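Local coordinates for probable membrane transporter protein MamO (Magnetospirillum magneticum, PDB 5HMA) that promotes magnetite nucleation, binding transition metals through a repurposed, probably inactive trypsin-like domain, and is required for activation of the MamE protease, at residues 7-12 with 23-27; 32-38 with 72-78; 46-50 with 60-64; 99-104 with 150-155; 159-164 with 176-180. Residues are numbered along the deposited sequence.

Interaction 1 (7-12 with 23-27); sequences PAVVGV and ASGAI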
# COMPACT_ATOMS: atom_id res chain seq x y z
N PRO A 7 0.56 12.02 -4.33
CA PRO A 7 0.24 11.65 -5.72
C PRO A 7 0.49 10.17 -6.03
O PRO A 7 -0.19 9.61 -6.89
CB PRO A 7 1.18 12.54 -6.54
CG PRO A 7 1.37 13.77 -5.68
CD PRO A 7 1.43 13.22 -4.26
N ALA A 8 1.43 9.55 -5.31
CA ALA A 8 1.74 8.14 -5.53
C ALA A 8 0.92 7.20 -4.62
O ALA A 8 1.17 6.00 -4.56
CB ALA A 8 3.26 7.89 -5.31
N VAL A 9 -0.05 7.77 -3.90
CA VAL A 9 -0.95 7.01 -3.02
C VAL A 9 -2.28 6.87 -3.73
O VAL A 9 -2.92 7.89 -4.04
CB VAL A 9 -1.12 7.69 -1.65
CG1 VAL A 9 -2.01 6.83 -0.73
CG2 VAL A 9 0.22 7.95 -1.02
N VAL A 10 -2.69 5.63 -4.01
CA VAL A 10 -3.90 5.41 -4.81
C VAL A 10 -4.94 4.63 -4.02
O VAL A 10 -4.63 4.01 -3.00
CB VAL A 10 -3.60 4.65 -6.12
CG1 VAL A 10 -2.70 5.47 -7.06
CG2 VAL A 10 -3.00 3.26 -5.83
N GLY A 11 -6.18 4.65 -4.52
CA GLY A 11 -7.20 3.77 -3.99
C GLY A 11 -7.31 2.56 -4.91
O GLY A 11 -7.10 2.67 -6.12
N VAL A 12 -7.63 1.40 -4.34
CA VAL A 12 -7.83 0.19 -5.12
C VAL A 12 -9.22 -0.38 -4.84
O VAL A 12 -9.65 -0.41 -3.69
CB VAL A 12 -6.73 -0.85 -4.81
CG1 VAL A 12 -6.99 -2.12 -5.58
CG2 VAL A 12 -5.34 -0.29 -5.13
N ALA A 23 -9.41 -0.43 -0.54
CA ALA A 23 -8.06 -0.45 0.00
C ALA A 23 -7.24 0.63 -0.69
O ALA A 23 -7.71 1.29 -1.62
CB ALA A 23 -7.40 -1.81 -0.18
N SER A 24 -6.01 0.79 -0.22
CA SER A 24 -5.07 1.74 -0.79
C SER A 24 -3.97 0.97 -1.50
O SER A 24 -3.97 -0.26 -1.49
CB SER A 24 -4.46 2.63 0.29
OG SER A 24 -5.48 3.35 0.96
N GLY A 25 -3.05 1.71 -2.11
CA GLY A 25 -1.98 1.13 -2.91
C GLY A 25 -0.91 2.18 -3.15
O GLY A 25 -1.15 3.37 -2.92
N ALA A 26 0.27 1.74 -3.60
CA ALA A 26 1.42 2.62 -3.81
C ALA A 26 1.91 2.50 -5.25
O ALA A 26 2.17 1.39 -5.72
CB ALA A 26 2.57 2.27 -2.82
N ILE A 27 2.04 3.63 -5.95
CA ILE A 27 2.59 3.59 -7.31
C ILE A 27 4.09 3.45 -7.23
O ILE A 27 4.76 4.28 -6.60
CB ILE A 27 2.22 4.84 -8.13
CG1 ILE A 27 0.72 5.14 -8.05
CG2 ILE A 27 2.62 4.64 -9.60
CD1 ILE A 27 0.31 6.27 -9.00
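A β hairpin of the N-terminal barrel shows how a glycine leaves room for branched side chains on the facing strand. Strands 9-12 and 23-27 run antiparallel, at 138° with axes 4.2 Å apart. Just before the first strand, Ala8 O takes a hydrogen bond from Ile27 N (2.9 Å), while Ala8 CB lies 4.3 Å from Ile27 CB. Val9 forms a non-hydrogen-bonded pair with Ala26; their side chains share one face and both touch Pro151 of strand 151-153. Val10 is bonded through its N to Gly25 O (2.9 Å). The return bond from Gly25 N to Val10 O is equally short (2.9 Å) but bent to 125°, hence weak. On the face opposite Val9, Val10 CG1 meets Ile27 CG1 at 3.6 Å. Gly11 stands across from Ser24, whose OG bonds to Glu146 O and Arg106 N. At Val12 a full hydrogen-bonded pair forms, with Val12 N to Ala23 O at 2.7 Å and Ala23 N to Val12 O at 3.2 Å. A CB on Gly25 would sit 3.1 Å from Val10 CG2 and from Val12 CG2. Cohesion thus rests on backbone bonds supplemented by apolar contacts, and the missing side chain at Gly25 makes room for two valines.

Interaction 2 (32-38 with 72-78); sequences GYVITTL and DLALLKM
Val34 and Leu76 (chi1 m, chi2 t) lie at the apolar centre of this antiparallel strand pair in the N-terminal barrel of the trypsin-like fold; their CB atoms are 4.1 Å apart. On the same face, Thr36 CG2 reaches Leu76 CD1 and Val34 CG2 reaches Met78 CE (both 3.8 Å). On the other face Ile35 CD1 (chi1 and chi2 m) meets Leu75 CD1 at 3.7 Å. The extended strands lie 4.5 Å apart at 149°. Val34-Leu76 and Thr36-Ala74 are hydrogen-bonded pairs, Leu76 N to Val34 O being shortest (2.6 Å); Tyr33-Lys77 and Ile35-Leu75 are non-hydrogen-bonded. Gly32 O accepts from Met78 N (2.9 Å). Lys77 CD makes a CH-pi contact 3.9 Å above the Tyr33 ring centroid. At the polar end, Asp72 (phi 56°, psi 40°, chi1 t) forms a G1 bulge with Leu73 opposite Ile68; its OD2 bonds to His39 ND1, matching the His-Asp pair of the catalytic triad in active relatives, although this domain is probably no protease. Leu38 N closes the ladder on Asp72 O, 2.8 Å away.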
# COMPACT_ATOMS: atom_id res chain seq x y z
N GLY A 32 2.85 2.82 -14.43
CA GLY A 32 1.64 2.42 -13.76
C GLY A 32 1.68 1.16 -12.93
O GLY A 32 0.65 0.51 -12.74
N TYR A 33 2.86 0.80 -12.42
CA TYR A 33 2.95 -0.32 -11.49
C TYR A 33 2.48 0.11 -10.10
O TYR A 33 2.85 1.18 -9.61
CB TYR A 33 4.36 -0.89 -11.44
CG TYR A 33 4.69 -1.65 -12.70
CD1 TYR A 33 4.28 -2.96 -12.86
CD2 TYR A 33 5.38 -1.03 -13.74
CE1 TYR A 33 4.56 -3.65 -14.02
CE2 TYR A 33 5.67 -1.71 -14.90
CZ TYR A 33 5.25 -3.02 -15.04
OH TYR A 33 5.54 -3.70 -16.21
N VAL A 34 1.67 -0.74 -9.48
CA VAL A 34 1.08 -0.45 -8.18
C VAL A 34 1.28 -1.66 -7.28
O VAL A 34 0.98 -2.79 -7.68
CB VAL A 34 -0.43 -0.13 -8.29
CG1 VAL A 34 -1.08 -0.06 -6.90
CG2 VAL A 34 -0.66 1.16 -9.08
N ILE A 35 1.77 -1.41 -6.07
CA ILE A 35 1.81 -2.44 -5.03
C ILE A 35 0.62 -2.27 -4.11
O ILE A 35 0.30 -1.15 -3.69
CB ILE A 35 3.11 -2.40 -4.23
CG1 ILE A 35 4.30 -2.80 -5.10
CG2 ILE A 35 3.02 -3.34 -3.04
CD1 ILE A 35 4.36 -4.28 -5.36
N THR A 36 -0.05 -3.37 -3.78
CA THR A 36 -1.16 -3.31 -2.85
C THR A 36 -1.21 -4.64 -2.10
O THR A 36 -0.38 -5.51 -2.35
CB THR A 36 -2.49 -2.99 -3.58
OG1 THR A 36 -3.52 -2.72 -2.61
CG2 THR A 36 -2.92 -4.17 -4.47
N THR A 37 -2.16 -4.79 -1.16
CA THR A 37 -2.29 -6.03 -0.39
C THR A 37 -3.05 -7.08 -1.20
O THR A 37 -4.06 -6.76 -1.83
CB THR A 37 -3.02 -5.81 0.94
OG1 THR A 37 -3.94 -4.71 0.81
CG2 THR A 37 -2.02 -5.51 2.07
N LEU A 38 -2.56 -8.31 -1.19
CA LEU A 38 -3.14 -9.38 -2.01
C LEU A 38 -4.60 -9.70 -1.62
O LEU A 38 -5.47 -9.78 -2.49
CB LEU A 38 -2.28 -10.65 -1.93
CG LEU A 38 -2.77 -11.85 -2.73
CD1 LEU A 38 -2.99 -11.47 -4.18
CD2 LEU A 38 -1.79 -13.02 -2.65
N ASP A 72 1.39 -11.34 1.49
CA ASP A 72 0.11 -10.69 1.22
C ASP A 72 0.27 -9.45 0.35
O ASP A 72 -0.38 -8.43 0.57
CB ASP A 72 -0.60 -10.33 2.53
CG ASP A 72 -2.02 -9.86 2.32
OD1 ASP A 72 -2.64 -10.27 1.31
OD2 ASP A 72 -2.52 -9.06 3.15
N LEU A 73 1.15 -9.52 -0.64
CA LEU A 73 1.27 -8.41 -1.58
C LEU A 73 0.93 -8.82 -3.01
O LEU A 73 1.09 -9.97 -3.40
CB LEU A 73 2.68 -7.80 -1.53
CG LEU A 73 3.12 -7.20 -0.20
CD1 LEU A 73 4.47 -6.53 -0.36
CD2 LEU A 73 2.09 -6.23 0.31
N ALA A 74 0.44 -7.84 -3.77
CA ALA A 74 0.16 -7.98 -5.19
C ALA A 74 0.78 -6.81 -5.95
O ALA A 74 0.73 -5.66 -5.50
CB ALA A 74 -1.35 -8.03 -5.45
N LEU A 75 1.38 -7.13 -7.09
CA LEU A 75 1.87 -6.13 -8.04
C LEU A 75 0.84 -5.97 -9.14
O LEU A 75 0.53 -6.93 -9.84
CB LEU A 75 3.23 -6.54 -8.64
CG LEU A 75 3.77 -5.57 -9.71
CD1 LEU A 75 4.12 -4.25 -9.06
CD2 LEU A 75 4.97 -6.16 -10.48
N LEU A 76 0.31 -4.77 -9.28
CA LEU A 76 -0.67 -4.48 -10.32
C LEU A 76 -0.03 -3.64 -11.42
O LEU A 76 0.94 -2.92 -11.18
CB LEU A 76 -1.88 -3.72 -9.73
CG LEU A 76 -2.54 -4.21 -8.45
CD1 LEU A 76 -3.74 -3.32 -8.12
CD2 LEU A 76 -2.96 -5.66 -8.57
N LYS A 77 -0.60 -3.73 -12.61
CA LYS A 77 -0.22 -2.83 -13.69
C LYS A 77 -1.47 -2.13 -14.21
O LYS A 77 -2.41 -2.78 -14.66
CB LYS A 77 0.50 -3.60 -14.80
CG LYS A 77 0.67 -2.86 -16.12
CD LYS A 77 1.74 -1.78 -16.03
CE LYS A 77 2.16 -1.33 -17.43
NZ LYS A 77 1.13 -0.47 -18.08
N MET A 78 -1.49 -0.81 -14.14
CA MET A 78 -2.58 -0.05 -14.74
C MET A 78 -2.50 -0.13 -16.26
O MET A 78 -1.41 -0.03 -16.85
CB MET A 78 -2.54 1.40 -14.26
CG MET A 78 -2.82 1.55 -12.77
SD MET A 78 -2.98 3.25 -12.16
CE MET A 78 -1.25 3.70 -11.90

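Interaction 3 (46-50 with 60-64); sequences EISVQ and FPAQV
Ile47 (chi1 m, chi2 t) lays its side chain over the Ala62 and Val64 side chains, with Ile47 CG2 to Ala62 CB at 4.2 Å and Ile47 CD1 to Val64 CG2 at 3.7 Å. Val49 (chi1 t) points to the same face and brings its CG2 to within 3.7 Å of Ala62 CB. The framework is an antiparallel β hairpin of extended strands whose short axes approach to 4.4 Å at a steep 126°, so the pair is strongly twisted, as suits a barrel wall. Val49 and Phe60 form a hydrogen-bonded pair, Val49 N to Phe60 O at 2.7 Å and Phe60 N to Val49 O at 2.9 Å. Ser48 and Pro61 are the non-hydrogen-bonded pair that follows, and Ala62 N then bonds to Ile47 O (2.9 Å). Beyond this point the strands splay and a water fills the gap: it accepts from Ile47 N (2.8 Å) and donates to Ala62 O (2.8 Å). Ser48 OG bonds to Arg59 NE. The hairpin lies in the N-terminal barrel of the trypsin-like fold, away from the metal site. Strand 9-13 continues the sheet beyond 47-51 and strand 73-78 beyond 58-68; on one side of the sheet Leu76 touches Ile47 and Val64, and Met78 touches Val49 and Phe60.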
# COMPACT_ATOMS: atom_id res chain seq x y z
N GLU A 46 -12.77 -7.64 -11.20
CA GLU A 46 -12.00 -6.69 -11.99
C GLU A 46 -11.42 -5.64 -11.04
O GLU A 46 -12.01 -5.35 -10.01
CB GLU A 46 -12.86 -6.04 -13.08
CG GLU A 46 -14.33 -5.95 -12.70
CD GLU A 46 -15.15 -5.10 -13.67
OE1 GLU A 46 -14.62 -4.75 -14.75
OE2 GLU A 46 -16.31 -4.77 -13.34
N ILE A 47 -10.27 -5.10 -11.38
CA ILE A 47 -9.62 -4.15 -10.48
C ILE A 47 -9.54 -2.78 -11.12
O ILE A 47 -9.14 -2.64 -12.28
CB ILE A 47 -8.22 -4.62 -10.09
CG1 ILE A 47 -8.30 -5.98 -9.39
CG2 ILE A 47 -7.57 -3.58 -9.19
CD1 ILE A 47 -7.01 -6.75 -9.41
N SER A 48 -9.93 -1.77 -10.37
CA SER A 48 -9.78 -0.41 -10.84
C SER A 48 -8.95 0.36 -9.83
O SER A 48 -9.12 0.22 -8.62
CB SER A 48 -11.15 0.25 -11.06
OG SER A 48 -11.00 1.60 -11.48
N VAL A 49 -8.02 1.17 -10.34
CA VAL A 49 -7.17 1.96 -9.47
C VAL A 49 -7.61 3.41 -9.55
O VAL A 49 -7.86 3.92 -10.65
CB VAL A 49 -5.69 1.80 -9.86
CG1 VAL A 49 -4.81 2.80 -9.05
CG2 VAL A 49 -5.25 0.36 -9.62
N GLN A 50 -7.72 4.06 -8.40
CA GLN A 50 -8.18 5.44 -8.37
C GLN A 50 -7.03 6.37 -8.04
O GLN A 50 -6.39 6.24 -7.00
CB GLN A 50 -9.33 5.60 -7.37
CG GLN A 50 -10.32 4.43 -7.48
CD GLN A 50 -11.77 4.84 -7.34
OE1 GLN A 50 -12.09 6.03 -7.16
NE2 GLN A 50 -12.67 3.86 -7.41
N PHE A 60 -8.28 3.86 -13.52
CA PHE A 60 -7.61 3.05 -14.54
C PHE A 60 -7.81 1.59 -14.20
O PHE A 60 -7.63 1.21 -13.03
CB PHE A 60 -6.11 3.37 -14.62
CG PHE A 60 -5.81 4.82 -14.85
CD1 PHE A 60 -5.75 5.33 -16.14
CD2 PHE A 60 -5.62 5.68 -13.78
CE1 PHE A 60 -5.48 6.67 -16.37
CE2 PHE A 60 -5.35 7.03 -13.99
CZ PHE A 60 -5.28 7.52 -15.29
N PRO A 61 -8.18 0.78 -15.19
CA PRO A 61 -8.22 -0.67 -14.96
C PRO A 61 -6.82 -1.21 -14.66
O PRO A 61 -5.81 -0.68 -15.14
CB PRO A 61 -8.77 -1.24 -16.29
CG PRO A 61 -8.67 -0.14 -17.28
CD PRO A 61 -8.57 1.16 -16.57
N ALA A 62 -6.74 -2.25 -13.84
CA ALA A 62 -5.45 -2.84 -13.53
C ALA A 62 -5.53 -4.35 -13.57
O ALA A 62 -6.57 -4.93 -13.27
CB ALA A 62 -4.95 -2.36 -12.17
N GLN A 63 -4.43 -4.97 -13.99
CA GLN A 63 -4.30 -6.41 -13.95
C GLN A 63 -3.27 -6.77 -12.89
O GLN A 63 -2.35 -5.99 -12.63
CB GLN A 63 -3.88 -6.99 -15.31
CG GLN A 63 -4.80 -6.62 -16.48
CD GLN A 63 -6.22 -7.12 -16.29
OE1 GLN A 63 -6.45 -8.27 -15.91
NE2 GLN A 63 -7.20 -6.24 -16.56
N VAL A 64 -3.43 -7.94 -12.29
CA VAL A 64 -2.41 -8.45 -11.40
C VAL A 64 -1.24 -8.96 -12.24
O VAL A 64 -1.42 -9.76 -13.15
CB VAL A 64 -2.96 -9.57 -10.50
CG1 VAL A 64 -1.84 -10.19 -9.67
CG2 VAL A 64 -4.07 -9.03 -9.61
O HOH W 1 -8.88 -6.46 -13.46

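Interaction 4 (99-104 with 150-155); sequences QQVFAF and GPLVNA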
# COMPACT_ATOMS: atom_id res chain seq x y z
N GLN A 99 11.53 5.01 15.31
CA GLN A 99 11.63 5.95 14.22
C GLN A 99 10.24 6.42 13.81
O GLN A 99 9.30 5.63 13.74
CB GLN A 99 12.36 5.31 13.04
CG GLN A 99 12.34 6.13 11.76
CD GLN A 99 13.39 5.67 10.77
OE1 GLN A 99 14.06 4.65 10.97
NE2 GLN A 99 13.55 6.43 9.69
N GLN A 100 10.11 7.71 13.55
CA GLN A 100 8.83 8.24 13.10
C GLN A 100 8.54 7.80 11.68
O GLN A 100 9.41 7.89 10.81
CB GLN A 100 8.84 9.76 13.19
CG GLN A 100 7.50 10.41 13.06
CD GLN A 100 7.59 11.91 13.20
OE1 GLN A 100 6.58 12.60 13.30
NE2 GLN A 100 8.81 12.43 13.19
N VAL A 101 7.32 7.32 11.45
CA VAL A 101 6.90 6.95 10.10
C VAL A 101 5.53 7.54 9.80
O VAL A 101 4.85 8.06 10.69
CB VAL A 101 6.88 5.42 9.91
CG1 VAL A 101 8.30 4.89 9.89
CG2 VAL A 101 6.08 4.75 11.03
N PHE A 102 5.12 7.47 8.54
CA PHE A 102 3.88 8.09 8.10
C PHE A 102 3.15 7.11 7.22
O PHE A 102 3.72 6.58 6.26
CB PHE A 102 4.14 9.41 7.36
CG PHE A 102 4.97 10.38 8.15
CD1 PHE A 102 6.35 10.22 8.25
CD2 PHE A 102 4.37 11.45 8.81
CE1 PHE A 102 7.12 11.11 9.00
CE2 PHE A 102 5.14 12.35 9.55
CZ PHE A 102 6.51 12.17 9.65
N ALA A 103 1.89 6.85 7.55
CA ALA A 103 1.10 5.89 6.79
C ALA A 103 0.07 6.63 5.97
O ALA A 103 -0.75 7.37 6.51
CB ALA A 103 0.45 4.89 7.73
N PHE A 104 0.13 6.46 4.65
CA PHE A 104 -0.75 7.18 3.74
C PHE A 104 -1.79 6.23 3.15
O PHE A 104 -1.51 5.05 2.93
CB PHE A 104 0.05 7.82 2.59
CG PHE A 104 0.83 9.05 2.97
CD1 PHE A 104 2.06 8.94 3.61
CD2 PHE A 104 0.36 10.32 2.66
CE1 PHE A 104 2.80 10.07 3.95
CE2 PHE A 104 1.09 11.46 2.99
CZ PHE A 104 2.31 11.33 3.63
N GLY A 150 -1.76 0.67 1.46
CA GLY A 150 -1.04 1.92 1.23
C GLY A 150 0.39 1.93 1.77
O GLY A 150 0.81 1.01 2.50
N PRO A 151 1.16 2.96 1.42
CA PRO A 151 2.57 3.00 1.81
C PRO A 151 2.85 3.53 3.22
O PRO A 151 2.15 4.44 3.70
CB PRO A 151 3.18 3.95 0.76
CG PRO A 151 2.07 4.92 0.49
CD PRO A 151 0.82 4.05 0.48
N LEU A 152 3.85 2.95 3.87
CA LEU A 152 4.52 3.56 5.01
C LEU A 152 5.75 4.30 4.48
O LEU A 152 6.49 3.76 3.65
CB LEU A 152 4.93 2.50 6.03
CG LEU A 152 5.28 3.07 7.41
CD1 LEU A 152 4.01 3.59 8.09
CD2 LEU A 152 5.98 2.03 8.27
N VAL A 153 5.99 5.53 4.95
CA VAL A 153 7.18 6.26 4.51
C VAL A 153 7.90 6.81 5.70
O VAL A 153 7.31 6.99 6.77
CB VAL A 153 6.85 7.41 3.52
CG1 VAL A 153 6.06 6.89 2.30
CG2 VAL A 153 6.13 8.54 4.23
N ASN A 154 9.18 7.10 5.51
CA ASN A 154 9.94 7.77 6.55
C ASN A 154 9.75 9.27 6.36
O ASN A 154 8.98 9.72 5.50
CB ASN A 154 11.42 7.35 6.55
CG ASN A 154 12.18 7.71 5.26
OD1 ASN A 154 11.72 8.51 4.44
ND2 ASN A 154 13.37 7.12 5.09
N ALA A 155 10.45 10.06 7.17
CA ALA A 155 10.27 11.50 7.14
C ALA A 155 10.81 12.12 5.85
O ALA A 155 10.49 13.26 5.52
CB ALA A 155 10.94 12.12 8.36
O HOH W 2 14.49 5.27 7.19
O HOH W 3 11.77 8.87 9.69
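Three backbone hydrogen bonds join these antiparallel segments, which illustrate how a strand containing a proline is satisfied. Phe102 serves as both donor and acceptor to Val153, Phe102 N to Val153 O at 2.9 Å and Val153 N to Phe102 O at 2.8 Å, and Phe104 N donates to Pro151 O (3.0 Å). Pro151 has no N-H to return, and Phe104 O receives instead a CA-H contact from Gly150 CA at 3.6 Å. Val101 and Ala103 point their backbone polar groups the other way, to Gly117 and Arg115 of strand 112-121, just as Leu152 pairs with Val160 on its far side. Gly150, Pro151 and Leu152 end the Gly-Gly-Pro-Leu sequence familiar from trypsin-like proteases, here built into the C-terminal barrel. Around the bonds, Phe104 CE1 sits 3.7 Å from Val153 CG2, and Ala103 CB 3.8 Å from Leu152 CD1. Where the strands part, water takes over. One molecule accepts from Gln99 NE2 (2.9 Å) and Asn154 ND2 (3.0 Å). A second accepts from Gln99 NE2 (3.0 Å) and Ala155 N (3.1 Å) while donating to Gln100 O (2.8 Å). Gln99 OE1 bonds to Val96 N, and Asn154 OD1 takes the backbone N-H groups of Gln156 and Asp158.

Interaction 5 (159-164 with 176-180); sequences LVGINI and FTVPA
Strand 159-164 carries a classic β bulge on the side away from its hairpin partner: Val160 (phi -116°, psi -14°) and Gly161 (175°, -178°) both face Leu152 of strand 151-153, while on the hairpin side Val160 O still takes Ala180 N (2.9 Å). A CB on Gly161 would clash, 2.4 Å from Thr177 CG2 and 2.6 Å from Val178 O. The antiparallel strands 159-164 and 176-179, in the C-terminal barrel of the trypsin-like fold, run at 139° with axes 4.3 Å apart. Past the bulge the register is regular. Ile162 pairs with Val178 (Ile162 N to Val178 O 2.9 Å, Val178 N to Ile162 O 2.8 Å), and Ile164 with Phe176 (Ile164 N to Phe176 O and Phe176 N to Ile164 O, both 2.9 Å). Between the pairs, Thr177 OG1 (chi1 m) donates to Asn163 OD1 (chi1 m) at a very short 2.5 Å. On the other face Ile164 CD1 meets Val178 CG2 at 3.9 Å, and Ile164 and Phe176 pack against a side chain of the bound peptide. One face is therefore tied by a buried polar bond, the other offers an apolar surface to a ligand.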
# COMPACT_ATOMS: atom_id res chain seq x y z
N LEU A 159 9.85 5.20 0.48
CA LEU A 159 8.97 4.06 0.74
C LEU A 159 9.66 3.13 1.73
O LEU A 159 10.79 2.71 1.50
CB LEU A 159 8.66 3.32 -0.56
CG LEU A 159 7.71 2.12 -0.44
CD1 LEU A 159 6.35 2.58 0.05
CD2 LEU A 159 7.57 1.43 -1.77
N VAL A 160 9.01 2.80 2.85
CA VAL A 160 9.64 1.83 3.75
C VAL A 160 8.79 0.57 3.86
O VAL A 160 9.27 -0.46 4.34
CB VAL A 160 9.93 2.43 5.15
CG1 VAL A 160 10.91 3.59 5.02
CG2 VAL A 160 8.67 2.88 5.85
N GLY A 161 7.56 0.63 3.40
CA GLY A 161 6.74 -0.57 3.40
C GLY A 161 5.30 -0.41 2.97
O GLY A 161 4.86 0.68 2.59
N ILE A 162 4.56 -1.51 3.03
CA ILE A 162 3.16 -1.56 2.65
C ILE A 162 2.34 -1.99 3.87
O ILE A 162 2.63 -3.01 4.49
CB ILE A 162 2.94 -2.53 1.47
CG1 ILE A 162 3.71 -2.06 0.24
CG2 ILE A 162 1.45 -2.66 1.19
CD1 ILE A 162 3.21 -0.74 -0.34
N ASN A 163 1.31 -1.22 4.19
CA ASN A 163 0.62 -1.40 5.45
C ASN A 163 -0.51 -2.42 5.40
O ASN A 163 -1.12 -2.64 4.35
CB ASN A 163 0.10 -0.05 5.92
CG ASN A 163 1.23 0.90 6.25
OD1 ASN A 163 2.21 0.50 6.91
ND2 ASN A 163 1.13 2.14 5.79
N ILE A 164 -0.76 -3.04 6.55
CA ILE A 164 -1.86 -3.97 6.76
C ILE A 164 -2.51 -3.62 8.08
O ILE A 164 -1.86 -3.70 9.14
CB ILE A 164 -1.39 -5.43 6.79
CG1 ILE A 164 -0.65 -5.80 5.49
CG2 ILE A 164 -2.59 -6.36 7.07
CD1 ILE A 164 -0.13 -7.25 5.47
N PHE A 176 0.26 -3.10 11.01
CA PHE A 176 1.39 -3.90 10.56
C PHE A 176 1.93 -3.34 9.26
O PHE A 176 1.25 -2.58 8.56
CB PHE A 176 0.97 -5.36 10.39
CG PHE A 176 0.72 -6.05 11.68
CD1 PHE A 176 -0.46 -5.84 12.38
CD2 PHE A 176 1.69 -6.87 12.24
CE1 PHE A 176 -0.69 -6.45 13.60
CE2 PHE A 176 1.46 -7.51 13.47
CZ PHE A 176 0.27 -7.29 14.15
N THR A 177 3.17 -3.70 8.92
CA THR A 177 3.78 -3.23 7.68
C THR A 177 4.74 -4.26 7.10
O THR A 177 5.66 -4.73 7.79
CB THR A 177 4.58 -1.91 7.88
OG1 THR A 177 3.72 -0.89 8.42
CG2 THR A 177 5.13 -1.44 6.54
N VAL A 178 4.53 -4.61 5.83
CA VAL A 178 5.47 -5.42 5.07
C VAL A 178 6.64 -4.56 4.63
O VAL A 178 6.45 -3.58 3.92
CB VAL A 178 4.80 -6.05 3.84
CG1 VAL A 178 5.77 -7.01 3.15
CG2 VAL A 178 3.48 -6.74 4.23
N PRO A 179 7.87 -4.89 5.07
CA PRO A 179 9.04 -4.08 4.69
C PRO A 179 9.22 -3.97 3.18
O PRO A 179 9.00 -4.94 2.46
CB PRO A 179 10.22 -4.83 5.33
CG PRO A 179 9.61 -5.56 6.48
CD PRO A 179 8.21 -5.96 6.02
N ALA A 180 9.63 -2.79 2.70
CA ALA A 180 9.73 -2.56 1.26
C ALA A 180 10.76 -3.46 0.58
O ALA A 180 10.66 -3.73 -0.61
CB ALA A 180 10.05 -1.09 0.99

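How the interactions relate
The five contacts divide between the two barrels of the trypsin-like fold. Interactions 1, 2 and 3 share one sheet: Ala26 O meets Ile35 N at 2.9 Å, Gly11 O meets Gln50 N at 2.7 Å, and Lys77 N meets Gln63 O at 2.9 Å. Interactions 4 and 5 share the other, Leu152 N lying 2.8 Å from Gly161 O. Among these contacts the barrels meet largely through packing, as in Val9 CG2 to Phe104 CB and Ile35 CG2 to Ile162 CG1 (both 3.6 Å), with polar links such as Ser24 OG to Arg106 N. Nickel, bound by His71 and His186, is about 9 Å from the Leu73 side chain of interaction 2 and about 8 Å from that of Val178 in interaction 5.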